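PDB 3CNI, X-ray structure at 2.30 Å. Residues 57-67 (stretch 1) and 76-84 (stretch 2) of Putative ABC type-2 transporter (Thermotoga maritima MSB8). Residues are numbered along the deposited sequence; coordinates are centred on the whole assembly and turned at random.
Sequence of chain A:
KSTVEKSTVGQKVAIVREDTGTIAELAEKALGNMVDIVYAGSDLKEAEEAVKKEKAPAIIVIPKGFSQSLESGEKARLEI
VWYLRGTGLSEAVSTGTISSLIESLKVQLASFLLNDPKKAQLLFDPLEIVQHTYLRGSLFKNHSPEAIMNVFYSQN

Stretch 1 57-67: PAIIVIPKGFS
Stretch 2, residues 76-84: ARLEIVWYL

The two stretches form an antiparallel pair of β-strands, joined by a ladder of backbone hydrogen bonds and finished at one end by a turn and a phenylalanine that packs on the second strand. The axes of strands 58-62 and 76-84 approach to 4.6 Å, with 169° between their N-to-C directions. The register pairs Ala 58 with Trp 82 (CA-CA 4.4 Å), Ile 59 with Val 81 (5.1 Å), Ile 60 with Ile 80 (4.6 Å) and Val 61 with Glu 79 (5.0 Å); phi/psi runs from -152/149 at Ala 58 to -108/125 at Val 61, and is -104/120 at Val 81.

Five hydrogen bonds fix this register. Ile 59 N to Val 81 O and Val 81 N to Ile 59 O both measure 2.9 Å; Val 61 N to Glu 79 O is 2.7 Å and Glu 79 N to Val 61 O 3.1 Å. Tyr 83 N to Pro 57 O, 2.7 Å, extends the ladder beyond the first strand, where proline, lacking an amide hydrogen, still offers its carbonyl. N-H...O angles of 161-170° show near-linear bonds. Between them, CA-H...O contacts such as Ala 58 CA to Val 81 O (3.2 Å) use the same acceptors.

Side chains alternate between faces. Ala 58, Ile 60, Ile 80 and Trp 82 share a buried apolar face: Ala 58 CB lies 3.9 Å from Ile 80 CG2 and 4.0 Å from Trp 82 CE3. Both isoleucines are mt, and Trp 82 has chi1 m, chi2 94°. Leu 78 (chi1 t, chi2 91°) places CD1 4.0 Å from both Ile 60 CG2 and Ile 62 CG1. The other face carries Ile 59 (mt), Val 61 (t), Glu 79 and Val 81 (t). Ile 59 CD1 reaches Tyr 83 CE2 at 3.9 Å; within the second strand, Arg 77 NE forms a salt bridge to Glu 79 OE2 at 2.8 Å, suiting these partly exposed polar residues.

After Ile 62, a type II turn spans Pro 63 to Phe 66, with a weak Phe 66 N to Pro 63 O hydrogen bond (3.2 Å). Gly 65, at phi/psi 104/-5, suits a backbone where a CB would jam against the preceding carbonyl; it is the helix N-cap residue. Phe 66 (chi1 179°, chi2 96°) receives Ala 76 CB over one ring face, 3.8 Å from the centroid and 27° off the normal, a CH-pi contact suited to a small methyl. A water accepts from Arg 77 N (3.2 Å) and donates weakly to Gly 65 O (3.2 Å). In total, 760 Å² is buried.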

# COMPACT_ATOMS: atom_id res chain seq x y z
N PRO A 57 -17.58 -2.52 0.92
CA PRO A 57 -16.82 -1.31 1.25
C PRO A 57 -16.32 -0.43 0.07
O PRO A 57 -16.05 0.73 0.30
CB PRO A 57 -15.57 -1.85 2.02
CG PRO A 57 -15.36 -3.26 1.38
CD PRO A 57 -16.76 -3.74 0.99
N ALA A 58 -16.17 -0.93 -1.15
CA ALA A 58 -15.52 -0.12 -2.18
C ALA A 58 -15.97 -0.46 -3.55
O ALA A 58 -16.29 -1.62 -3.84
CB ALA A 58 -14.00 -0.32 -2.11
N ILE A 59 -15.95 0.56 -4.41
CA ILE A 59 -15.96 0.42 -5.88
C ILE A 59 -14.61 0.88 -6.39
O ILE A 59 -14.17 1.93 -6.02
CB ILE A 59 -17.04 1.33 -6.57
CG1 ILE A 59 -18.42 1.12 -5.96
CG2 ILE A 59 -17.05 1.11 -8.08
CD1 ILE A 59 -19.49 2.07 -6.46
N ILE A 60 -13.97 0.07 -7.22
CA ILE A 60 -12.74 0.43 -7.95
C ILE A 60 -13.09 0.78 -9.40
O ILE A 60 -13.78 0.05 -10.06
CB ILE A 60 -11.71 -0.71 -7.85
CG1 ILE A 60 -11.23 -0.83 -6.36
CG2 ILE A 60 -10.55 -0.45 -8.71
CD1 ILE A 60 -10.44 -2.12 -6.01
N VAL A 61 -12.77 1.99 -9.83
CA VAL A 61 -13.10 2.42 -11.18
C VAL A 61 -11.84 2.50 -12.01
O VAL A 61 -10.85 3.18 -11.64
CB VAL A 61 -13.90 3.78 -11.24
CG1 VAL A 61 -14.26 4.14 -12.72
CG2 VAL A 61 -15.14 3.74 -10.32
N ILE A 62 -11.90 1.77 -13.13
CA ILE A 62 -10.89 1.86 -14.21
C ILE A 62 -11.46 2.78 -15.27
O ILE A 62 -12.24 2.34 -16.10
CB ILE A 62 -10.51 0.46 -14.82
CG1 ILE A 62 -10.08 -0.51 -13.71
CG2 ILE A 62 -9.31 0.55 -15.85
CD1 ILE A 62 -10.45 -1.99 -13.98
N PRO A 63 -11.12 4.08 -15.21
CA PRO A 63 -11.73 5.03 -16.12
C PRO A 63 -11.13 4.95 -17.50
O PRO A 63 -10.03 4.45 -17.69
CB PRO A 63 -11.44 6.42 -15.49
CG PRO A 63 -10.33 6.23 -14.58
CD PRO A 63 -10.08 4.72 -14.37
N LYS A 64 -11.95 5.39 -18.44
CA LYS A 64 -11.58 5.66 -19.82
C LYS A 64 -10.28 6.50 -19.85
O LYS A 64 -10.16 7.49 -19.16
CB LYS A 64 -12.78 6.32 -20.52
CG LYS A 64 -12.57 6.75 -21.96
CD LYS A 64 -13.78 7.57 -22.54
N GLY A 65 -9.30 6.07 -20.63
CA GLY A 65 -7.98 6.72 -20.69
C GLY A 65 -6.87 5.98 -19.95
O GLY A 65 -5.70 6.35 -20.02
N PHE A 66 -7.24 4.91 -19.25
CA PHE A 66 -6.29 4.16 -18.41
C PHE A 66 -5.19 3.49 -19.24
O PHE A 66 -3.99 3.57 -18.91
CB PHE A 66 -7.08 3.10 -17.67
CG PHE A 66 -6.28 2.20 -16.77
CD1 PHE A 66 -6.16 2.48 -15.42
CD2 PHE A 66 -5.77 1.01 -17.24
CE1 PHE A 66 -5.53 1.60 -14.56
CE2 PHE A 66 -5.11 0.16 -16.42
CZ PHE A 66 -4.98 0.44 -15.07
N SER A 67 -5.65 2.77 -20.27
CA SER A 67 -4.80 1.98 -21.17
C SER A 67 -3.82 2.88 -21.98
O SER A 67 -2.63 2.61 -22.14
CB SER A 67 -5.68 1.17 -22.17
OG SER A 67 -6.29 0.05 -21.54
N ALA A 76 -1.56 5.84 -14.91
CA ALA A 76 -2.97 5.68 -15.19
C ALA A 76 -3.70 6.00 -13.91
O ALA A 76 -3.21 5.72 -12.80
CB ALA A 76 -3.27 4.28 -15.66
N ARG A 77 -4.88 6.55 -14.08
CA ARG A 77 -5.76 6.94 -12.99
C ARG A 77 -6.60 5.76 -12.56
O ARG A 77 -7.16 5.04 -13.36
CB ARG A 77 -6.68 8.11 -13.43
CG ARG A 77 -7.48 8.80 -12.29
CD ARG A 77 -8.40 9.90 -12.88
NE ARG A 77 -8.81 10.96 -11.92
N LEU A 78 -6.60 5.51 -11.27
CA LEU A 78 -7.47 4.50 -10.70
C LEU A 78 -8.23 5.13 -9.52
O LEU A 78 -7.61 5.70 -8.62
CB LEU A 78 -6.66 3.27 -10.27
CG LEU A 78 -7.43 2.02 -9.85
CD1 LEU A 78 -7.69 1.12 -11.00
CD2 LEU A 78 -6.72 1.21 -8.76
N GLU A 79 -9.57 5.07 -9.54
CA GLU A 79 -10.35 5.62 -8.42
C GLU A 79 -10.96 4.53 -7.59
O GLU A 79 -11.35 3.45 -8.06
CB GLU A 79 -11.42 6.59 -8.90
CG GLU A 79 -11.09 7.32 -10.21
CD GLU A 79 -11.61 8.75 -10.28
OE1 GLU A 79 -12.56 9.10 -9.52
OE2 GLU A 79 -11.06 9.53 -11.13
N ILE A 80 -10.98 4.83 -6.29
CA ILE A 80 -11.67 4.02 -5.28
C ILE A 80 -12.68 4.89 -4.62
O ILE A 80 -12.34 5.97 -4.16
CB ILE A 80 -10.71 3.43 -4.17
CG1 ILE A 80 -9.40 2.91 -4.82
CG2 ILE A 80 -11.43 2.35 -3.37
CD1 ILE A 80 -8.16 2.82 -3.91
N VAL A 81 -13.94 4.45 -4.65
CA VAL A 81 -15.02 5.06 -3.86
C VAL A 81 -15.31 4.13 -2.69
O VAL A 81 -15.64 2.96 -2.87
CB VAL A 81 -16.32 5.27 -4.69
CG1 VAL A 81 -17.32 6.14 -3.94
CG2 VAL A 81 -15.98 5.87 -6.07
N TRP A 82 -15.13 4.66 -1.50
CA TRP A 82 -15.30 3.89 -0.29
C TRP A 82 -16.62 4.16 0.34
O TRP A 82 -17.06 5.27 0.34
CB TRP A 82 -14.21 4.21 0.74
CG TRP A 82 -12.80 3.96 0.31
CD1 TRP A 82 -11.92 4.87 -0.25
CD2 TRP A 82 -12.05 2.76 0.51
NE1 TRP A 82 -10.71 4.29 -0.43
CE2 TRP A 82 -10.76 2.99 0.03
CE3 TRP A 82 -12.35 1.51 1.08
CZ2 TRP A 82 -9.75 2.01 0.08
CZ3 TRP A 82 -11.35 0.55 1.10
CH2 TRP A 82 -10.07 0.82 0.63
N TYR A 83 -17.23 3.11 0.88
CA TYR A 83 -18.53 3.21 1.54
C TYR A 83 -18.38 2.77 2.99
O TYR A 83 -18.49 1.57 3.34
CB TYR A 83 -19.59 2.35 0.86
CG TYR A 83 -19.95 2.90 -0.50
CD1 TYR A 83 -21.16 3.56 -0.71
CD2 TYR A 83 -19.06 2.80 -1.57
CE1 TYR A 83 -21.48 4.09 -1.92
CE2 TYR A 83 -19.38 3.33 -2.80
CZ TYR A 83 -20.59 3.98 -2.96
OH TYR A 83 -20.94 4.53 -4.15
N LEU A 84 -18.11 3.79 3.81
CA LEU A 84 -17.98 3.59 5.23
C LEU A 84 -19.33 3.80 5.91
O LEU A 84 -20.02 4.80 5.70
CB LEU A 84 -16.93 4.52 5.83
CG LEU A 84 -15.56 4.49 5.17
CD1 LEU A 84 -14.66 5.47 6.02
CD2 LEU A 84 -15.00 3.07 5.04
O HOH W 1 -5.70 7.40 -17.01